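UPF0434 family protein (Haloferax volcanii, PDB 6F5Z) binds a putative methyltransferase and, as a Trm112-type protein, probably activates it in a holoenzyme of the kind involved in translation. Local coordinates at residues P12-E17 and G37-E42. Residues are numbered along the deposited sequence; the frame is centred on the assembly and turned at random.
Sequences PLDKSE and GTVTGE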
# COMPACT_ATOMS: atom_id res chain seq x y z
N PRO C 12 13.80 -19.66 -18.43
CA PRO C 12 12.98 -19.94 -17.23
C PRO C 12 13.44 -21.15 -16.44
O PRO C 12 13.17 -21.20 -15.24
CB PRO C 12 11.58 -20.17 -17.80
CG PRO C 12 11.80 -20.59 -19.25
CD PRO C 12 13.01 -19.79 -19.68
N LEU C 13 14.17 -22.09 -17.09
CA LEU C 13 14.55 -23.31 -16.35
C LEU C 13 15.60 -23.07 -15.29
O LEU C 13 15.46 -23.58 -14.19
CB LEU C 13 15.08 -24.36 -17.31
CG LEU C 13 14.06 -24.99 -18.25
CD1 LEU C 13 14.75 -25.82 -19.30
CD2 LEU C 13 13.07 -25.88 -17.48
N ASP C 14 16.65 -22.31 -15.62
CA ASP C 14 17.77 -22.12 -14.70
C ASP C 14 18.26 -20.67 -14.59
O ASP C 14 19.27 -20.38 -13.92
CB ASP C 14 18.93 -23.06 -15.12
CG ASP C 14 19.55 -22.65 -16.44
OD1 ASP C 14 18.95 -21.81 -17.15
OD2 ASP C 14 20.65 -23.14 -16.76
N LYS C 15 17.52 -19.75 -15.22
CA LYS C 15 17.80 -18.32 -15.16
C LYS C 15 19.10 -17.91 -15.83
O LYS C 15 19.62 -16.82 -15.58
CB LYS C 15 17.73 -17.75 -13.69
CG LYS C 15 16.57 -18.29 -12.85
CD LYS C 15 15.20 -18.21 -13.52
CE LYS C 15 14.18 -18.80 -12.60
NZ LYS C 15 12.91 -19.00 -13.29
N SER C 16 19.58 -18.75 -16.75
CA SER C 16 20.79 -18.45 -17.49
C SER C 16 20.49 -17.56 -18.70
O SER C 16 19.34 -17.34 -19.08
CB SER C 16 21.48 -19.75 -17.91
OG SER C 16 20.57 -20.55 -18.63
N GLU C 17 21.56 -17.06 -19.31
CA GLU C 17 21.46 -16.18 -20.46
C GLU C 17 20.87 -16.89 -21.67
O GLU C 17 21.11 -18.08 -21.87
CB GLU C 17 22.90 -15.69 -20.79
CG GLU C 17 22.98 -14.50 -21.75
CD GLU C 17 22.48 -13.15 -21.26
OE1 GLU C 17 22.24 -12.27 -22.12
OE2 GLU C 17 22.34 -12.96 -20.03
N GLY C 37 18.63 -21.16 -24.88
CA GLY C 37 19.32 -21.29 -23.61
C GLY C 37 20.79 -21.61 -23.80
O GLY C 37 21.11 -22.64 -24.40
N THR C 38 21.68 -20.74 -23.32
CA THR C 38 23.15 -20.93 -23.45
C THR C 38 23.66 -22.11 -22.62
O THR C 38 24.81 -22.54 -22.84
CB THR C 38 23.89 -19.65 -23.05
OG1 THR C 38 23.55 -19.33 -21.71
CG2 THR C 38 23.60 -18.45 -24.02
N VAL C 39 22.87 -22.59 -21.64
CA VAL C 39 23.26 -23.72 -20.79
C VAL C 39 22.39 -24.92 -21.07
O VAL C 39 22.90 -26.04 -21.23
CB VAL C 39 23.18 -23.30 -19.29
CG1 VAL C 39 23.49 -24.47 -18.36
CG2 VAL C 39 24.09 -22.12 -18.99
N THR C 40 21.07 -24.72 -21.13
CA THR C 40 20.16 -25.86 -21.33
C THR C 40 20.02 -26.31 -22.78
O THR C 40 19.52 -27.41 -23.03
CB THR C 40 18.72 -25.47 -20.85
OG1 THR C 40 18.23 -24.44 -21.72
CG2 THR C 40 18.70 -25.02 -19.41
N GLY C 41 20.30 -25.40 -23.71
CA GLY C 41 20.13 -25.58 -25.16
C GLY C 41 18.66 -25.52 -25.57
O GLY C 41 18.33 -25.76 -26.73
N GLU C 42 17.75 -25.18 -24.62
CA GLU C 42 16.32 -25.14 -24.96
C GLU C 42 16.04 -23.95 -25.91
O GLU C 42 16.66 -22.90 -25.81
CB GLU C 42 15.44 -25.05 -23.69
CG GLU C 42 15.52 -26.31 -22.83
CD GLU C 42 15.02 -27.64 -23.40
OE1 GLU C 42 14.30 -27.64 -24.42
OE2 GLU C 42 15.33 -28.68 -22.77
O HOH W 1 20.12 -21.99 -20.74
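Direct hydrogen bonding between the segments converges on one acceptor, Glu17 O. Thr38 N approaches it nearly along the C=O axis with an N-H...O angle of 167°, whereas Thr38 OG1, 2.7 Å from Glu17 O, donates from above the carbonyl plane; OG1 stands between the backbone N and the carbonyl carbon (chi1 59°), which puts the hydroxyl at the oxygen already met by Thr38's own amide. A second link is water-mediated: water 1 donates to Ser16 OG at 2.6 Å and accepts from Thr40 N. Ser16 OG in turn lies 2.5 Å from Asp14 OD1, on its syn lone pair, while Ser16 N reaches OD1 from above the carboxylate plane, closing an Asx turn. Thr40 OG1 is hydrogen-bonded to Asp11 OD2 and accepts from Glu42 N, an ST turn. In a fold consistent with the zinc beta-ribbon clan, 12-17 leads into strand 18-22, and the loop 37-42 connects neighbouring antiparallel strands; Lys15 forms salt bridges with Asp96 and Glu125 of the methyltransferase chain. An alanine in place of Asp14 would lose both bonds to Ser16 and would probably loosen the hydroxyl that receives the water. By van der Waals contact, Val39 CG1 rests 3.5 Å from Asp14 OD2, and Leu13 CD1 lies 3.6 Å from Glu42 CG, their side chains crossing at about a right angle.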